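DNA primase (Helicobacter pylori, PDB 4EHS) makes the short RNA primers that DNA polymerase extends during replication and stimulates the DnaB helicase, this chain being its C-terminal, helicase-binding domain. Local coordinates at residues 109-112 with 113-116; 119-122 with 123-126; 95-98 with 99-103; 30-33 with 34-38; 132-135 with 136-140. All coordinates share one frame; numbering follows the deposited sequence.

All five contacts are local, each between neighbouring turns or at a helix start in the helicase-binding domain; primer synthesis belongs to another domain. Contacts 3 and 1 lie on the long helix 96-117, with centres about 21 Å apart. Contact 2 joins the turn to the start of helix 122-140, which returns beside it to complete a helical hairpin, and contact 5 lies further along that second helix. Contacts 1 and 5 meet across the hairpin, L112 CD1 lying 3.7 Å from I136 CD1. Contact 4, on helix 30-43, packs against contact 3, their centres about 10 Å apart. Contact 2 is about 31 Å from contact 4, centre to centre, and touches the second subunit.

Contact 1 of 5, residues 109-112 with 113-116; sequences ERQL and KEIP
The last turns of helix 96-117, the first arm of a helical hairpin, bring P116 onto the carbonyl of L112. Proline has no N-H to give, so its ring carbon CD rests 3.1 Å from L112 O and the helix kinks here, just before the chain leaves it. One residue earlier the helical bond is sound: I115 N donates to Q111 O over 2.9 Å, nearly straight at 168°. The Q111 side chain bends at its second torsion (chi2 -51°), which brings the amide beside I115, the two side chains crossing at about a right angle, with NE2 3.7 Å from I115 CG1. I115 is buried, suiting a branched aliphatic residue, and packs on K125 and C128 of helix 122-140; L112 meets R133 and I136 of the same helix. On the outer surface R110 and E114 run side by side in the same direction. The carboxylate oxygen OE2 lies at the guanidinium edge, but at 4.4 Å from R110 NE this is no salt bridge, and any attraction is probably modest. The extended glutamate chain passes over the backbone on its way there, E114 CG lying 3.1 Å from R110 O.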
loop_
_atom_site.group_PDB
_atom_site.type_symbol
_atom_site.label_atom_id
_atom_site.label_comp_id
_atom_site.label_asym_id
_atom_site.label_seq_id
_atom_site.Cartn_x
_atom_site.Cartn_y
_atom_site.Cartn_z
ATOM N N GLU A 109 -1.944 8.258 12.664
ATOM C CA GLU A 109 -1.784 8.851 13.999
ATOM C C GLU A 109 -1.544 7.752 15.033
ATOM O O GLU A 109 -0.635 7.882 15.887
ATOM C CB GLU A 109 -3.012 9.751 14.303
ATOM C CG GLU A 109 -2.967 11.087 13.556
ATOM C CD GLU A 109 -4.236 11.947 13.780
ATOM O OE1 GLU A 109 -5.278 11.355 14.169
ATOM O OE2 GLU A 109 -4.173 13.189 13.561
ATOM N N ARG A 110 -2.300 6.652 14.965
ATOM C CA ARG A 110 -2.044 5.507 15.789
ATOM C C ARG A 110 -0.627 4.919 15.589
ATOM O O ARG A 110 -0.011 4.459 16.559
ATOM C CB ARG A 110 -3.060 4.388 15.559
ATOM C CG ARG A 110 -4.456 4.720 16.102
ATOM C CD ARG A 110 -5.408 3.528 16.063
ATOM N NE ARG A 110 -5.533 2.758 14.831
ATOM C CZ ARG A 110 -6.327 3.074 13.788
ATOM N NH1 ARG A 110 -7.059 4.180 13.806
ATOM N NH2 ARG A 110 -6.385 2.246 12.749
ATOM N N GLN A 111 -0.159 4.865 14.348
ATOM C CA GLN A 111 1.184 4.376 14.080
ATOM C C GLN A 111 2.225 5.168 14.852
ATOM O O GLN A 111 3.179 4.582 15.336
ATOM C CB GLN A 111 1.507 4.448 12.580
ATOM C CG GLN A 111 0.794 3.365 11.799
ATOM C CD GLN A 111 0.993 1.997 12.382
ATOM O OE1 GLN A 111 0.053 1.360 12.831
ATOM N NE2 GLN A 111 2.222 1.532 12.383
ATOM N N LEU A 112 2.089 6.477 14.863
ATOM C CA LEU A 112 3.000 7.351 15.578
ATOM C C LEU A 112 3.095 6.920 17.048
ATOM O O LEU A 112 4.175 6.906 17.608
ATOM C CB LEU A 112 2.585 8.827 15.483
ATOM C CG LEU A 112 2.992 9.665 14.284
ATOM C CD1 LEU A 112 2.788 11.151 14.550
ATOM C CD2 LEU A 112 4.442 9.438 13.883
ATOM N N LYS A 113 1.982 6.550 17.660
ATOM C CA LYS A 113 2.050 6.000 19.053
ATOM C C LYS A 113 2.589 4.584 19.189
ATOM O O LYS A 113 3.309 4.264 20.159
ATOM C CB LYS A 113 0.665 5.984 19.712
ATOM C CG LYS A 113 0.058 7.340 20.001
ATOM C CD LYS A 113 -1.165 7.123 20.895
ATOM C CE LYS A 113 -0.771 6.655 22.299
ATOM N NZ LYS A 113 -1.923 6.016 22.996
ATOM N N GLU A 114 2.205 3.721 18.261
ATOM C CA GLU A 114 2.473 2.310 18.381
ATOM C C GLU A 114 3.901 1.894 17.995
ATOM O O GLU A 114 4.470 0.982 18.593
ATOM C CB GLU A 114 1.490 1.537 17.518
ATOM C CG GLU A 114 0.047 1.666 18.010
ATOM C CD GLU A 114 -0.959 0.852 17.189
ATOM O OE1 GLU A 114 -0.564 -0.178 16.567
ATOM O OE2 GLU A 114 -2.161 1.235 17.164
ATOM N N ILE A 115 4.449 2.529 16.965
ATOM C CA ILE A 115 5.767 2.174 16.468
ATOM C C ILE A 115 6.839 2.248 17.590
ATOM O O ILE A 115 7.659 1.309 17.720
ATOM C CB ILE A 115 6.187 3.034 15.275
ATOM C CG1 ILE A 115 5.364 2.606 14.050
ATOM C CG2 ILE A 115 7.658 2.805 14.980
ATOM C CD1 ILE A 115 5.424 3.689 12.968
ATOM N N PRO A 116 6.857 3.333 18.353
ATOM C CA PRO A 116 7.967 3.319 19.385
ATOM C C PRO A 116 7.872 2.177 20.406
ATOM O O PRO A 116 8.900 1.747 20.941
ATOM C CB PRO A 116 7.819 4.663 20.101
ATOM C CG PRO A 116 7.044 5.530 19.144
ATOM C CD PRO A 116 6.147 4.618 18.340
#

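Contact 2 of 5, residues 119-122 with 123-126; sequences SLPF and SEKM
K125 reaches back from the first turn of helix 122-140 to the loop before it, where its NZ donates to L120 O over 3.0 Å, in the carbonyl plane. A turn at the last carbon bond (chi4 104°) brings the ammonium onto that oxygen, and the same NZ also bonds S118 O, so two backbone carbonyls hold it. P121 takes the N-cap position: its carbonyl accepts K125 N at 3.0 Å in a bond of 163°, and E124 N more weakly. Proline is compatible here: the backbone (phi -49°) is one its ring allows, and a helix start does not need its missing N-H. E124 lies alongside that ring, with its CD 3.9 Å from P121 CG, while its OE1 approaches L120 CD2 at 3.4 Å. On another side of the turn, M126, a selenomethionine, passes CG over one face of the F122 ring, 4.1 Å from the centroid, in a CH-pi contact. Its selenium lies obliquely to the ring in a Met-aromatic arrangement, though the modelled approach is too close to rest anything on. Further out comes the second subunit: S123 OG bonds C71 O of that chain, and its Q72 packs on P121, S123 and E124. A lysine charge shared between carbonyls, as at K125, would probably be stabilised by their dipoles, linking the loop to the first turn of the helix.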
loop_
_atom_site.group_PDB
_atom_site.type_symbol
_atom_site.label_atom_id
_atom_site.label_comp_id
_atom_site.label_asym_id
_atom_site.label_seq_id
_atom_site.Cartn_x
_atom_site.Cartn_y
_atom_site.Cartn_z
ATOM N N SER A 119 8.307 -4.063 18.481
ATOM C CA SER A 119 9.528 -4.868 18.494
ATOM C C SER A 119 10.432 -4.589 17.302
ATOM O O SER A 119 11.484 -5.203 17.192
ATOM C CB SER A 119 9.191 -6.374 18.431
ATOM O OG SER A 119 8.346 -6.750 19.503
ATOM N N LEU A 120 10.017 -3.693 16.404
ATOM C CA LEU A 120 10.752 -3.461 15.140
ATOM C C LEU A 120 12.174 -3.047 15.374
ATOM O O LEU A 120 12.474 -2.383 16.369
ATOM C CB LEU A 120 10.057 -2.420 14.306
ATOM C CG LEU A 120 8.708 -2.792 13.732
ATOM C CD1 LEU A 120 8.046 -1.508 13.269
ATOM C CD2 LEU A 120 8.876 -3.767 12.553
ATOM N N PRO A 121 13.093 -3.526 14.512
ATOM C CA PRO A 121 14.476 -3.093 14.591
ATOM C C PRO A 121 14.501 -1.557 14.665
ATOM O O PRO A 121 13.653 -0.897 14.072
ATOM C CB PRO A 121 15.072 -3.564 13.233
ATOM C CG PRO A 121 14.201 -4.715 12.816
ATOM C CD PRO A 121 12.867 -4.556 13.461
ATOM N N PHE A 122 15.460 -1.021 15.385
ATOM C CA PHE A 122 15.625 0.419 15.482
ATOM C C PHE A 122 15.486 1.175 14.152
ATOM O O PHE A 122 14.740 2.175 14.044
ATOM C CB PHE A 122 16.978 0.729 16.080
ATOM C CG PHE A 122 17.239 2.184 16.154
ATOM C CD1 PHE A 122 16.711 2.930 17.187
ATOM C CD2 PHE A 122 17.975 2.814 15.161
ATOM C CE1 PHE A 122 16.938 4.287 17.252
ATOM C CE2 PHE A 122 18.215 4.168 15.210
ATOM C CZ PHE A 122 17.671 4.922 16.261
ATOM N N SER A 123 16.196 0.706 13.124
ATOM C CA SER A 123 16.227 1.495 11.871
ATOM C C SER A 123 14.850 1.451 11.193
ATOM O O SER A 123 14.473 2.397 10.488
ATOM C CB SER A 123 17.301 0.991 10.927
ATOM O OG SER A 123 17.089 -0.398 10.744
ATOM N N GLU A 124 14.096 0.380 11.444
ATOM C CA GLU A 124 12.749 0.291 10.880
ATOM C C GLU A 124 11.740 1.149 11.646
ATOM O O GLU A 124 10.858 1.708 11.020
ATOM C CB GLU A 124 12.273 -1.169 10.883
ATOM C CG GLU A 124 12.916 -1.983 9.743
ATOM C CD GLU A 124 12.335 -3.397 9.602
ATOM O OE1 GLU A 124 11.219 -3.679 10.104
ATOM O OE2 GLU A 124 13.001 -4.242 8.992
ATOM N N LYS A 125 11.890 1.259 12.986
ATOM C CA LYS A 125 11.085 2.249 13.721
ATOM C C LYS A 125 11.342 3.606 13.122
ATOM O O LYS A 125 10.384 4.320 12.834
ATOM C CB LYS A 125 11.459 2.278 15.215
ATOM C CG LYS A 125 11.119 1.028 15.977
ATOM C CD LYS A 125 11.447 1.229 17.472
ATOM C CE LYS A 125 10.738 0.248 18.367
ATOM N NZ LYS A 125 11.683 -0.803 18.828
HETATM N N MSE A 126 12.605 3.952 12.904
HETATM C CA MSE A 126 12.954 5.235 12.302
HETATM C C MSE A 126 12.244 5.459 10.966
HETATM O O MSE A 126 11.588 6.483 10.769
HETATM C CB MSE A 126 14.469 5.343 12.115
HETATM C CG MSE A 126 15.244 5.519 13.412
HETATM SE SE MSE A 126 17.110 5.999 13.114
HETATM C CE MSE A 126 16.856 7.370 11.751
#

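Contact 3 of 5, residues 95-98 with 99-103; sequences GFEK and ELRLL
The F96 ring has L100 CB over one face, 4.0 Å above its plane and displaced toward the rim, and F96 CE2 also meets L100 CD2 at 3.8 Å. The first torsion of F96 sends CG opposite the backbone N (chi1 176°), forward, toward the next turn of the helix. The aromatic ring further meets Y40, their planes at about 60°, and packs on L47 and A51 of helix 45-51, an apolar setting that suits a phenylalanine. The other flat group, the R101 guanidinium, lies against the backbone of the preceding turn: E97 O and K98 CA are over one face, K98 CA 3.4 Å above the plane. At its edge, in plane, water 2 accepts from R101 NH1 and donates to E97 OE1, which joins two groups whose charged atoms are too far apart for a salt bridge. E99 lies elsewhere on the helix. Its CG lies 3.5 Å from G95 O, and a bend beyond it (chi2 -51°) turns the carboxylate toward two waters. Water 1 donates to both G95 O and E99 OE2, the latter at 2.6 Å. Water 3 accepts from K98 NZ and donates to E99 OE1 at 2.9 Å. E99 is buried, with L33 and L36 of helix 30-43 beside its side chain. Two donating waters, one of them bonded to a lysine, may help to keep this carboxylate ionised among apolar neighbours.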
loop_
_atom_site.group_PDB
_atom_site.type_symbol
_atom_site.label_atom_id
_atom_site.label_comp_id
_atom_site.label_asym_id
_atom_site.label_seq_id
_atom_site.Cartn_x
_atom_site.Cartn_y
_atom_site.Cartn_z
ATOM N N GLY A 95 -18.679 13.525 -0.650
ATOM C CA GLY A 95 -18.217 13.468 0.721
ATOM C C GLY A 95 -17.329 12.283 1.056
ATOM O O GLY A 95 -16.719 12.293 2.132
ATOM N N PHE A 96 -17.225 11.290 0.149
ATOM C CA PHE A 96 -16.499 10.037 0.450
ATOM C C PHE A 96 -14.989 10.251 0.736
ATOM O O PHE A 96 -14.436 9.703 1.715
ATOM C CB PHE A 96 -16.546 9.113 -0.744
ATOM C CG PHE A 96 -15.746 7.851 -0.549
ATOM C CD1 PHE A 96 -16.085 6.952 0.477
ATOM C CD2 PHE A 96 -14.589 7.606 -1.352
ATOM C CE1 PHE A 96 -15.325 5.800 0.672
ATOM C CE2 PHE A 96 -13.857 6.461 -1.147
ATOM C CZ PHE A 96 -14.195 5.589 -0.144
ATOM N N GLU A 97 -14.318 10.973 -0.171
ATOM C CA GLU A 97 -12.886 11.076 -0.016
ATOM C C GLU A 97 -12.444 11.739 1.271
ATOM O O GLU A 97 -11.428 11.352 1.819
ATOM C CB GLU A 97 -12.251 11.791 -1.213
ATOM C CG GLU A 97 -12.235 10.821 -2.343
ATOM C CD GLU A 97 -11.502 11.345 -3.566
ATOM O OE1 GLU A 97 -10.525 12.155 -3.387
ATOM O OE2 GLU A 97 -11.853 10.857 -4.676
ATOM N N LYS A 98 -13.181 12.713 1.781
ATOM C CA LYS A 98 -12.828 13.305 3.087
ATOM C C LYS A 98 -12.920 12.274 4.220
ATOM O O LYS A 98 -12.079 12.257 5.097
ATOM C CB LYS A 98 -13.753 14.472 3.377
ATOM C CG LYS A 98 -13.577 15.112 4.727
ATOM C CD LYS A 98 -14.861 15.860 5.055
ATOM C CE LYS A 98 -14.711 16.890 6.163
ATOM N NZ LYS A 98 -15.155 16.338 7.472
ATOM N N GLU A 99 -13.921 11.377 4.192
ATOM C CA GLU A 99 -14.022 10.374 5.243
ATOM C C GLU A 99 -12.973 9.302 5.023
ATOM O O GLU A 99 -12.453 8.808 6.008
ATOM C CB GLU A 99 -15.379 9.668 5.226
ATOM C CG GLU A 99 -16.629 10.573 5.230
ATOM C CD GLU A 99 -16.629 11.628 6.311
ATOM O OE1 GLU A 99 -15.846 11.507 7.276
ATOM O OE2 GLU A 99 -17.427 12.620 6.177
ATOM N N LEU A 100 -12.638 8.964 3.758
ATOM C CA LEU A 100 -11.554 7.964 3.558
ATOM C C LEU A 100 -10.225 8.578 4.087
ATOM O O LEU A 100 -9.417 7.920 4.815
ATOM C CB LEU A 100 -11.463 7.564 2.056
ATOM C CG LEU A 100 -10.322 6.584 1.779
ATOM C CD1 LEU A 100 -10.383 5.245 2.520
ATOM C CD2 LEU A 100 -10.302 6.412 0.246
ATOM N N ARG A 101 -10.015 9.839 3.780
ATOM C CA ARG A 101 -8.782 10.483 4.224
ATOM C C ARG A 101 -8.702 10.500 5.766
ATOM O O ARG A 101 -7.636 10.284 6.365
ATOM C CB ARG A 101 -8.654 11.926 3.650
ATOM C CG ARG A 101 -8.083 12.062 2.237
ATOM C CD ARG A 101 -7.570 13.510 1.878
ATOM N NE ARG A 101 -8.536 14.514 2.267
ATOM C CZ ARG A 101 -9.648 14.821 1.572
ATOM N NH1 ARG A 101 -9.886 14.269 0.382
ATOM N NH2 ARG A 101 -10.494 15.740 2.067
ATOM N N LEU A 102 -9.830 10.741 6.431
ATOM C CA LEU A 102 -9.788 10.767 7.898
ATOM C C LEU A 102 -9.534 9.402 8.492
ATOM O O LEU A 102 -8.787 9.312 9.434
ATOM C CB LEU A 102 -11.136 11.359 8.389
ATOM C CG LEU A 102 -11.255 11.533 9.895
ATOM C CD1 LEU A 102 -10.245 12.580 10.307
ATOM C CD2 LEU A 102 -12.723 11.931 10.278
ATOM N N LEU A 103 -10.086 8.329 7.886
ATOM C CA LEU A 103 -9.812 7.004 8.350
ATOM C C LEU A 103 -8.311 6.682 8.236
ATOM O O LEU A 103 -7.704 6.139 9.178
ATOM C CB LEU A 103 -10.604 5.987 7.507
ATOM C CG LEU A 103 -10.464 4.548 7.997
ATOM C CD1 LEU A 103 -11.192 4.417 9.291
ATOM C CD2 LEU A 103 -11.141 3.706 6.915
HETATM O O HOH W 1 -17.680 14.036 4.020
HETATM O O HOH W 2 -8.547 12.840 -1.600
HETATM O O HOH W 3 -14.565 13.933 8.075
#

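Contact 4 of 5, residues 30-33 with 34-38; sequences LEFL and EKLVI
E31 OE2 draws K35 from one turn further along helix 30-43, and a water as well. The salt bridge to K35 NZ is long, 4.0 Å, but water 4 spans it, donating to E31 OE2 and accepting from K35 NZ, each at 2.7 Å; K63 adds only a weak, long ion pair. A bend in the lysine at chi3 (-88°) brings its end round to the glutamate, and E31 CG touches K35 CE at 3.8 Å. E34 is buried, yet its acid is satisfied: OE2 accepts from L61 N and OE1 from H62 N, so a glutamate here fastens the helix to a loop. L30 packs obliquely across that side chain, its CG 3.6 Å from E34 OE2, while E34 N donates to L30 O at 2.8 Å in the ordinary helical manner. F32 CE2 meets L36 CD2 at 4.1 Å, an apolar pairing suited to partly and fully covered positions. Among its neighbours, this part of the helix packs on helices 96-117 and 78-85 and on a loop: L30 on R110 and L33 on L102 of helix 96-117, K35 and I38 on L83 of helix 78-85, and I38 on F60.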
loop_
_atom_site.group_PDB
_atom_site.type_symbol
_atom_site.label_atom_id
_atom_site.label_comp_id
_atom_site.label_asym_id
_atom_site.label_seq_id
_atom_site.Cartn_x
_atom_site.Cartn_y
_atom_site.Cartn_z
ATOM N N LEU A 30 -14.208 6.047 15.946
ATOM C CA LEU A 30 -13.643 5.283 14.869
ATOM C C LEU A 30 -14.677 4.294 14.335
ATOM O O LEU A 30 -14.765 4.082 13.124
ATOM C CB LEU A 30 -12.360 4.559 15.315
ATOM C CG LEU A 30 -11.605 3.793 14.243
ATOM C CD1 LEU A 30 -11.047 4.794 13.269
ATOM C CD2 LEU A 30 -10.561 2.892 14.979
ATOM N N GLU A 31 -15.551 3.769 15.203
ATOM C CA GLU A 31 -16.472 2.738 14.773
ATOM C C GLU A 31 -17.472 3.420 13.823
ATOM O O GLU A 31 -17.776 2.869 12.741
ATOM C CB GLU A 31 -17.169 2.035 15.977
ATOM C CG GLU A 31 -18.352 1.217 15.504
ATOM C CD GLU A 31 -18.843 0.199 16.532
ATOM O OE1 GLU A 31 -18.209 0.035 17.585
ATOM O OE2 GLU A 31 -19.848 -0.460 16.259
ATOM N N PHE A 32 -17.900 4.642 14.163
ATOM C CA PHE A 32 -18.799 5.382 13.293
ATOM C C PHE A 32 -18.102 5.675 11.942
ATOM O O PHE A 32 -18.666 5.553 10.873
ATOM C CB PHE A 32 -19.216 6.724 13.924
ATOM C CG PHE A 32 -20.257 7.504 13.064
ATOM C CD1 PHE A 32 -21.628 7.230 13.161
ATOM C CD2 PHE A 32 -19.819 8.459 12.151
ATOM C CE1 PHE A 32 -22.528 7.956 12.361
ATOM C CE2 PHE A 32 -20.711 9.190 11.349
ATOM C CZ PHE A 32 -22.064 8.904 11.459
ATOM N N LEU A 33 -16.876 6.116 12.011
ATOM C CA LEU A 33 -16.158 6.420 10.759
ATOM C C LEU A 33 -15.968 5.167 9.889
ATOM O O LEU A 33 -16.102 5.266 8.649
ATOM C CB LEU A 33 -14.758 6.972 11.074
ATOM C CG LEU A 33 -13.913 7.417 9.900
ATOM C CD1 LEU A 33 -14.659 8.489 9.081
ATOM C CD2 LEU A 33 -12.578 7.997 10.418
ATOM N N GLU A 34 -15.667 4.018 10.475
ATOM C CA GLU A 34 -15.512 2.787 9.661
ATOM C C GLU A 34 -16.841 2.407 8.988
ATOM O O GLU A 34 -16.897 2.004 7.796
ATOM C CB GLU A 34 -15.059 1.633 10.552
ATOM C CG GLU A 34 -13.600 1.852 11.021
ATOM C CD GLU A 34 -13.009 0.646 11.708
ATOM O OE1 GLU A 34 -13.630 -0.430 11.674
ATOM O OE2 GLU A 34 -11.857 0.828 12.233
ATOM N N LYS A 35 -17.917 2.559 9.765
ATOM C CA LYS A 35 -19.264 2.297 9.193
ATOM C C LYS A 35 -19.570 3.195 8.027
ATOM O O LYS A 35 -20.163 2.742 7.010
ATOM C CB LYS A 35 -20.369 2.489 10.294
ATOM C CG LYS A 35 -20.405 1.280 11.209
ATOM C CD LYS A 35 -21.673 1.396 12.121
ATOM C CE LYS A 35 -21.375 2.171 13.343
ATOM N NZ LYS A 35 -22.435 1.956 14.431
ATOM N N LEU A 36 -19.221 4.456 8.184
ATOM C CA LEU A 36 -19.517 5.495 7.198
ATOM C C LEU A 36 -18.792 5.191 5.916
ATOM O O LEU A 36 -19.407 5.209 4.859
ATOM C CB LEU A 36 -19.271 6.894 7.747
ATOM C CG LEU A 36 -19.599 8.079 6.852
ATOM C CD1 LEU A 36 -21.098 8.116 6.590
ATOM C CD2 LEU A 36 -19.139 9.360 7.555
ATOM N N VAL A 37 -17.512 4.857 6.063
ATOM C CA VAL A 37 -16.652 4.607 4.903
ATOM C C VAL A 37 -17.240 3.390 4.155
ATOM O O VAL A 37 -17.417 3.450 2.925
ATOM C CB VAL A 37 -15.167 4.439 5.342
ATOM C CG1 VAL A 37 -14.390 3.823 4.190
ATOM C CG2 VAL A 37 -14.528 5.805 5.650
ATOM N N ILE A 38 -17.590 2.310 4.864
ATOM C CA ILE A 38 -18.065 1.116 4.215
ATOM C C ILE A 38 -19.435 1.372 3.566
ATOM O O ILE A 38 -19.776 0.791 2.519
ATOM C CB ILE A 38 -18.092 -0.050 5.202
ATOM C CG1 ILE A 38 -16.614 -0.414 5.558
ATOM C CG2 ILE A 38 -18.749 -1.294 4.558
ATOM C CD1 ILE A 38 -16.521 -1.357 6.748
HETATM O O HOH W 4 -22.222 -0.645 14.977
#

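Contact 5 of 5, residues 132-135 with 136-140; sequences ARQA and IMKLK
I136 folds back on A132, donating its N to A132 O at 3.0 Å while its CG1 lies 3.2 Å from the same oxygen. That branch stands opposite the carbonyl carbon (chi1 -70°), which directs it toward the earlier turn, back over the A132 carbonyl. M137, a selenomethionine on the exposed side, gives its N to R133 O and sets CB 3.3 Å from Q134 O. K138 makes the straightest backbone bond, its N-H aimed at Q134 O at 175°. Its side chain runs beside that of Q134 in the same direction, K138 CE lying 3.5 Å from Q134 NE2, so the aliphatic part of a lysine packs against an amide while its charged end extends beyond. L139 donates to A135 O over 2.7 Å, and its CD1 approaches A135 CB at 4.3 Å, a loose apolar contact. K140 bonds its N to I136 O and sends NZ toward E109 in a long, weak ion pair. This last part of helix 122-140 lies along helix 96-117, where I136 packs on L105 and F108 and A135 on F108; the following loop returns V145 onto A135, K138 and L139.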
loop_
_atom_site.group_PDB
_atom_site.type_symbol
_atom_site.label_atom_id
_atom_site.label_comp_id
_atom_site.label_asym_id
_atom_site.label_seq_id
_atom_site.Cartn_x
_atom_site.Cartn_y
_atom_site.Cartn_z
ATOM N N ALA A 132 5.059 7.630 8.571
ATOM C CA ALA A 132 3.752 8.021 9.157
ATOM C C ALA A 132 3.612 9.528 9.254
ATOM O O ALA A 132 2.575 10.053 9.017
ATOM C CB ALA A 132 3.582 7.418 10.520
ATOM N N ARG A 133 4.684 10.229 9.671
ATOM C CA ARG A 133 4.635 11.710 9.738
ATOM C C ARG A 133 4.413 12.354 8.381
ATOM O O ARG A 133 3.650 13.349 8.246
ATOM C CB ARG A 133 5.933 12.291 10.354
ATOM C CG ARG A 133 6.043 12.127 11.854
ATOM C CD ARG A 133 7.376 12.826 12.401
ATOM N NE ARG A 133 8.031 11.950 13.385
ATOM C CZ ARG A 133 7.581 11.799 14.610
ATOM N NH1 ARG A 133 6.521 12.532 14.947
ATOM N NH2 ARG A 133 8.138 10.905 15.487
ATOM N N GLN A 134 5.101 11.805 7.387
ATOM C CA GLN A 134 4.991 12.299 6.057
ATOM C C GLN A 134 3.547 12.099 5.598
ATOM O O GLN A 134 2.934 13.016 4.982
ATOM C CB GLN A 134 5.943 11.605 5.111
ATOM C CG GLN A 134 5.871 12.263 3.731
ATOM C CD GLN A 134 6.649 11.533 2.656
ATOM O OE1 GLN A 134 6.855 10.323 2.738
ATOM N NE2 GLN A 134 7.105 12.274 1.648
ATOM N N ALA A 135 3.033 10.904 5.853
ATOM C CA ALA A 135 1.629 10.598 5.408
ATOM C C ALA A 135 0.612 11.563 6.026
ATOM O O ALA A 135 -0.308 12.094 5.353
ATOM C CB ALA A 135 1.292 9.127 5.757
ATOM N N ILE A 136 0.779 11.816 7.317
ATOM C CA ILE A 136 -0.100 12.715 8.077
ATOM C C ILE A 136 -0.028 14.108 7.435
ATOM O O ILE A 136 -1.051 14.745 7.251
ATOM C CB ILE A 136 0.276 12.695 9.582
ATOM C CG1 ILE A 136 -0.112 11.331 10.227
ATOM C CG2 ILE A 136 -0.399 13.866 10.351
ATOM C CD1 ILE A 136 0.514 11.087 11.617
HETATM N N MSE A 137 1.172 14.556 7.085
HETATM C CA MSE A 137 1.331 15.848 6.423
HETATM C C MSE A 137 0.513 15.899 5.134
HETATM O O MSE A 137 -0.314 16.790 4.944
HETATM C CB MSE A 137 2.806 16.118 6.123
HETATM C CG MSE A 137 3.103 17.551 5.710
HETATM SE SE MSE A 137 4.996 17.856 5.360
HETATM C CE MSE A 137 5.234 16.618 3.872
ATOM N N LYS A 138 0.755 14.931 4.255
ATOM C CA LYS A 138 0.041 14.820 2.981
ATOM C C LYS A 138 -1.456 14.722 3.158
ATOM O O LYS A 138 -2.190 15.386 2.422
ATOM C CB LYS A 138 0.567 13.669 2.139
ATOM C CG LYS A 138 1.914 13.969 1.541
ATOM C CD LYS A 138 2.576 12.746 0.963
ATOM C CE LYS A 138 3.949 13.133 0.414
ATOM N NZ LYS A 138 4.151 12.526 -0.928
ATOM N N LEU A 139 -1.909 13.908 4.110
ATOM C CA LEU A 139 -3.338 13.722 4.295
ATOM C C LEU A 139 -3.930 15.069 4.621
ATOM O O LEU A 139 -4.945 15.474 4.047
ATOM C CB LEU A 139 -3.645 12.639 5.328
ATOM C CG LEU A 139 -3.291 11.216 4.801
ATOM C CD1 LEU A 139 -2.896 10.159 5.854
ATOM C CD2 LEU A 139 -4.498 10.656 4.043
ATOM N N LYS A 140 -3.270 15.800 5.498
ATOM C CA LYS A 140 -3.799 17.118 5.840
ATOM C C LYS A 140 -3.661 18.081 4.679
ATOM O O LYS A 140 -4.421 19.037 4.605
ATOM C CB LYS A 140 -3.098 17.669 7.088
ATOM C CG LYS A 140 -3.498 16.961 8.366
ATOM C CD LYS A 140 -2.481 17.285 9.455
ATOM C CE LYS A 140 -3.161 17.077 10.789
ATOM N NZ LYS A 140 -2.606 15.854 11.413
#